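Local atomic coordinates of putative nucleotide sugar epimerase/ dehydratase (Bordetella bronchiseptica, PDB entry 2Q1S), a protein that binds NADH in a Rossmann fold and probably acts as a nucleotide-sugar epimerase or dehydratase in the biosynthesis of the lipopolysaccharide O-antigen. Residues S28-T33 with C273-T278; S46-R51 with G269-A274. All blocks are in the same frame, centred on the assembly; numbering follows the deposited sequence.

Contact 1: residues S28-T33 with C273-T278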
loop_
_atom_site.group_PDB
_atom_site.type_symbol
_atom_site.label_atom_id
_atom_site.label_comp_id
_atom_site.label_asym_id
_atom_site.label_seq_id
_atom_site.Cartn_x
_atom_site.Cartn_y
_atom_site.Cartn_z
ATOM N N SER A 28 -18.880 6.917 -28.186
ATOM C CA SER A 28 -18.702 5.928 -29.216
ATOM C C SER A 28 -17.209 5.694 -29.473
ATOM O O SER A 28 -16.888 4.921 -30.376
ATOM C CB SER A 28 -19.338 6.423 -30.507
ATOM O OG SER A 28 -18.528 7.444 -31.074
ATOM N N LYS A 29 -16.295 6.357 -28.729
ATOM C CA LYS A 29 -14.871 5.962 -28.771
ATOM C C LYS A 29 -14.761 4.479 -28.414
ATOM O O LYS A 29 -13.802 3.801 -28.792
ATOM C CB LYS A 29 -13.965 6.776 -27.810
ATOM C CG LYS A 29 -13.437 8.090 -28.361
ATOM C CD LYS A 29 -12.234 8.621 -27.554
ATOM C CE LYS A 29 -11.984 10.079 -27.908
ATOM N NZ LYS A 29 -11.097 10.722 -26.908
ATOM N N LEU A 30 -15.735 3.981 -27.658
ATOM C CA LEU A 30 -15.737 2.582 -27.254
ATOM C C LEU A 30 -16.405 1.610 -28.229
ATOM O O LEU A 30 -16.236 0.385 -28.092
ATOM C CB LEU A 30 -16.259 2.424 -25.815
ATOM C CG LEU A 30 -15.134 2.684 -24.793
ATOM C CD1 LEU A 30 -14.780 4.166 -24.723
ATOM C CD2 LEU A 30 -15.473 2.193 -23.445
ATOM N N ALA A 31 -17.127 2.141 -29.218
ATOM C CA ALA A 31 -17.744 1.283 -30.224
ATOM C C ALA A 31 -16.689 0.399 -30.874
ATOM O O ALA A 31 -15.604 0.875 -31.241
ATOM C CB ALA A 31 -18.488 2.113 -31.267
ATOM N N ASN A 32 -16.985 -0.896 -30.979
ATOM C CA ASN A 32 -16.129 -1.833 -31.689
ATOM C C ASN A 32 -14.773 -2.073 -31.026
ATOM O O ASN A 32 -13.870 -2.630 -31.647
ATOM C CB ASN A 32 -15.962 -1.390 -33.158
ATOM C CG ASN A 32 -17.294 -1.314 -33.881
ATOM O OD1 ASN A 32 -18.028 -2.303 -33.945
ATOM N ND2 ASN A 32 -17.623 -0.133 -34.408
ATOM N N THR A 33 -14.647 -1.709 -29.740
ATOM C CA THR A 33 -13.385 -1.962 -29.070
ATOM C C THR A 33 -13.386 -3.279 -28.266
ATOM O O THR A 33 -14.449 -3.885 -28.033
ATOM C CB THR A 33 -13.006 -0.803 -28.131
ATOM O OG1 THR A 33 -14.001 -0.685 -27.107
ATOM C CG2 THR A 33 -12.836 0.525 -28.937
ATOM N N CYS A 273 -14.264 8.486 -18.312
ATOM C CA CYS A 273 -12.864 8.417 -17.889
ATOM C C CYS A 273 -12.049 7.644 -18.924
ATOM O O CYS A 273 -10.952 8.056 -19.266
ATOM C CB CYS A 273 -12.757 7.732 -16.524
ATOM S SG CYS A 273 -13.251 8.822 -15.137
ATOM N N ALA A 274 -12.555 6.482 -19.349
ATOM C CA ALA A 274 -11.862 5.654 -20.336
ATOM C C ALA A 274 -11.644 6.408 -21.631
ATOM O O ALA A 274 -10.538 6.475 -22.169
ATOM C CB ALA A 274 -12.628 4.394 -20.632
ATOM N N ALA A 275 -12.726 6.964 -22.157
ATOM C CA ALA A 275 -12.651 7.616 -23.448
ATOM C C ALA A 275 -11.762 8.864 -23.438
ATOM O O ALA A 275 -10.918 9.036 -24.316
ATOM C CB ALA A 275 -14.080 7.959 -23.923
ATOM N N ASP A 276 -11.952 9.704 -22.425
ATOM C CA ASP A 276 -11.419 11.066 -22.454
ATOM C C ASP A 276 -10.583 11.505 -21.266
ATOM O O ASP A 276 -10.045 12.619 -21.265
ATOM C CB ASP A 276 -12.554 12.074 -22.633
ATOM C CG ASP A 276 -13.234 11.972 -24.000
ATOM O OD1 ASP A 276 -12.560 11.744 -25.021
ATOM O OD2 ASP A 276 -14.452 12.139 -24.029
ATOM N N GLY A 277 -10.499 10.658 -20.241
ATOM C CA GLY A 277 -9.695 11.038 -19.064
ATOM C C GLY A 277 -8.199 11.155 -19.363
ATOM O O GLY A 277 -7.641 10.353 -20.115
ATOM N N THR A 278 -7.550 12.103 -18.697
ATOM C CA THR A 278 -6.114 12.319 -18.883
ATOM C C THR A 278 -5.312 11.183 -18.223
ATOM O O THR A 278 -5.510 10.903 -17.024
ATOM C CB THR A 278 -5.712 13.612 -18.220
ATOM O OG1 THR A 278 -6.448 14.670 -18.824
ATOM C CG2 THR A 278 -4.220 13.906 -18.441
#

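Contact 2: residues S46-R51 with G269-A274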
loop_
_atom_site.group_PDB
_atom_site.type_symbol
_atom_site.label_atom_id
_atom_site.label_comp_id
_atom_site.label_asym_id
_atom_site.label_seq_id
_atom_site.Cartn_x
_atom_site.Cartn_y
_atom_site.Cartn_z
ATOM N N SER A 46 -21.197 -5.319 -13.413
ATOM C CA SER A 46 -22.324 -5.846 -14.251
ATOM C C SER A 46 -23.032 -4.703 -14.993
ATOM O O SER A 46 -23.402 -4.868 -16.169
ATOM C CB SER A 46 -23.315 -6.660 -13.420
ATOM O OG SER A 46 -23.970 -5.826 -12.498
ATOM N N ASN A 47 -23.224 -3.566 -14.321
ATOM C CA ASN A 47 -23.876 -2.405 -14.950
ATOM C C ASN A 47 -23.015 -1.788 -16.025
ATOM O O ASN A 47 -23.513 -1.359 -17.075
ATOM C CB ASN A 47 -24.293 -1.351 -13.900
ATOM C CG ASN A 47 -25.583 -1.729 -13.192
ATOM O OD1 ASN A 47 -26.696 -1.499 -13.725
ATOM N ND2 ASN A 47 -25.459 -2.338 -12.004
ATOM N N LEU A 48 -21.707 -1.710 -15.787
ATOM C CA LEU A 48 -20.776 -1.247 -16.795
ATOM C C LEU A 48 -20.776 -2.160 -18.033
ATOM O O LEU A 48 -20.753 -1.679 -19.178
ATOM C CB LEU A 48 -19.362 -1.152 -16.183
ATOM C CG LEU A 48 -18.281 -0.654 -17.145
ATOM C CD1 LEU A 48 -18.533 0.734 -17.734
ATOM C CD2 LEU A 48 -16.906 -0.662 -16.498
ATOM N N VAL A 49 -20.743 -3.467 -17.817
ATOM C CA VAL A 49 -20.771 -4.435 -18.915
ATOM C C VAL A 49 -22.020 -4.224 -19.779
ATOM O O VAL A 49 -21.901 -4.149 -21.006
ATOM C CB VAL A 49 -20.578 -5.877 -18.425
ATOM C CG1 VAL A 49 -20.781 -6.878 -19.548
ATOM C CG2 VAL A 49 -19.155 -6.041 -17.822
ATOM N N LYS A 50 -23.183 -4.092 -19.129
ATOM C CA LYS A 50 -24.462 -3.858 -19.835
ATOM C C LYS A 50 -24.351 -2.602 -20.696
ATOM O O LYS A 50 -24.781 -2.593 -21.860
ATOM C CB LYS A 50 -25.626 -3.695 -18.846
ATOM C CG LYS A 50 -27.003 -3.458 -19.479
ATOM N N ARG A 51 -23.784 -1.540 -20.129
ATOM C CA ARG A 51 -23.700 -0.279 -20.851
ATOM C C ARG A 51 -22.693 -0.356 -22.016
ATOM O O ARG A 51 -22.963 0.152 -23.135
ATOM C CB ARG A 51 -23.412 0.851 -19.870
ATOM C CG ARG A 51 -23.272 2.220 -20.483
ATOM C CD ARG A 51 -24.559 2.689 -21.195
ATOM N NE ARG A 51 -24.419 4.076 -21.625
ATOM C CZ ARG A 51 -25.036 4.601 -22.672
ATOM N NH1 ARG A 51 -25.869 3.851 -23.387
ATOM N NH2 ARG A 51 -24.825 5.877 -22.997
ATOM N N GLY A 269 -19.859 7.502 -16.125
ATOM C CA GLY A 269 -18.664 8.213 -15.607
ATOM C C GLY A 269 -17.384 7.438 -15.876
ATOM O O GLY A 269 -16.403 8.015 -16.356
ATOM N N LEU A 270 -17.423 6.121 -15.626
ATOM C CA LEU A 270 -16.274 5.267 -15.885
ATOM C C LEU A 270 -15.957 5.239 -17.383
ATOM O O LEU A 270 -14.792 5.335 -17.781
ATOM C CB LEU A 270 -16.575 3.837 -15.419
ATOM C CG LEU A 270 -16.592 3.610 -13.895
ATOM C CD1 LEU A 270 -17.221 2.303 -13.603
ATOM C CD2 LEU A 270 -15.149 3.645 -13.303
ATOM N N ILE A 271 -17.000 5.158 -18.217
ATOM C CA ILE A 271 -16.785 5.210 -19.658
ATOM C C ILE A 271 -16.193 6.556 -20.122
ATOM O O ILE A 271 -15.290 6.614 -21.003
ATOM C CB ILE A 271 -18.090 4.848 -20.397
ATOM C CG1 ILE A 271 -18.402 3.354 -20.154
ATOM C CG2 ILE A 271 -17.979 5.196 -21.904
ATOM C CD1 ILE A 271 -19.814 2.957 -20.492
ATOM N N ALA A 272 -16.652 7.656 -19.537
ATOM C CA ALA A 272 -16.072 8.975 -19.862
ATOM C C ALA A 272 -14.599 9.078 -19.452
ATOM O O ALA A 272 -13.786 9.681 -20.147
ATOM C CB ALA A 272 -16.896 10.099 -19.242
ATOM N N CYS A 273 -14.264 8.486 -18.312
ATOM C CA CYS A 273 -12.864 8.417 -17.889
ATOM C C CYS A 273 -12.049 7.644 -18.924
ATOM O O CYS A 273 -10.952 8.056 -19.266
ATOM C CB CYS A 273 -12.757 7.732 -16.524
ATOM S SG CYS A 273 -13.251 8.822 -15.137
ATOM N N ALA A 274 -12.555 6.482 -19.349
ATOM C CA ALA A 274 -11.862 5.654 -20.336
ATOM C C ALA A 274 -11.644 6.408 -21.631
ATOM O O ALA A 274 -10.538 6.475 -22.169
ATOM C CB ALA A 274 -12.628 4.394 -20.632
#

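Contact 1: residues S28-T33 with C273-T278
Lys29 sets CG anti to its carbonyl carbon (chi1 -86°) and runs extended from there, which carries its ammonium group across to the last turn of helix 263-276, where Ala275 and Asp276 receive it. The side chains of Lys29 and Asp276 cross at about a right angle. NZ of Lys29 meets OD1 of Asp276 nearly along the C-O axis, a salt bridge of 2.6 Å. The same nitrogen donates to the backbone O of Ala275 at 3.1 Å; here it comes from above the carbonyl plane, about 50° out of it. CD of Lys29 lies against that carbonyl too, 3.5 Å from Ala275 O. Beneath the polar end, Ala275 CB rests against both CB of Lys29 (4.1 Å) and CD1 of Leu30 (3.9 Å), which meet it from the same side. Leu30 continues inward onto Tyr102 of strand 102-105. A type II turn from Leu30 to Thr33 then leads the chain toward strand 34-38, the first strand, in chain order, of the Rossmann sheet. Leu30 O closes this turn by accepting from both N and OG1 of Thr33, which reach it from the same face of its plane, OG1 at 2.7 Å. Within the helix terminus Gly277 N still bonds to Cys273 O, but Gly277 itself has left helical geometry. The chemistry is thus twofold: aliphatic contacts around the buried Ala275 and Leu30 lie beside a salt bridge at the more exposed edge of the contact, and an ammonium group donating to a C-terminal helix carbonyl would probably also offset the partial negative charge of that helix end.

Contact 2: residues S46-R51 with G269-A274
Leu48 of helix 43-54 meets Leu270 and Ile271 of helix 263-276 within the Rossmann fold, where the two helices pack beside each other over the parallel sheet. The short segments cross at -65° with axes 11.0 Å apart, a separation bridged by side chains alone, without any hydrogen bond between them. The buried, more fully packed part centres on Leu48: with CG anti to the backbone N (chi1 -179°), its CD1 comes to 3.6 Å from CG1 of Ile271 and 3.8 Å from CD1 of the same residue. Its other branch, CD2, turns to CD1 of Leu270 at a looser 4.2 Å, those two side chains crossing at about a right angle. Phe104 of strand 102-105 touches both leucines, so this side is buried against the sheet. Toward the partly exposed side only Arg51 reaches across, and with its aliphatic stem. The bend at chi2 (62°) sends its polar end onward: NE donates to OD1 of Asn268, one residue before the segment, and NH1 forms a salt bridge with Glu54. What remains for Ile271 is a single methylene contact, sparser than the leucine side but just as close, Arg51 CG lying 3.5 Å from Ile271 CD1.

Helix 263-276 carries both contacts, whose centres are 10 Å apart: contact 2 grips its middle, contact 1 its C-terminal end, and the two share Cys273 and Ala274. They touch directly where Leu30 CD2 packs on Ile271 CG2 at 4.2 Å, so apolar contacts pass from Leu30 through Ile271 to Leu48. Contact 2 is nearer the cofactor. Its Leu270 side chain lies about 7 Å from the bound NADH and about 4 Å from that of Val44, an NADH-binding residue, while the Leu48 side chain is about 4 Å from that of Leu106, an NAD(+)-binding residue. In contact 1 the Leu30 side chain stays about 11 Å from that of Leu106.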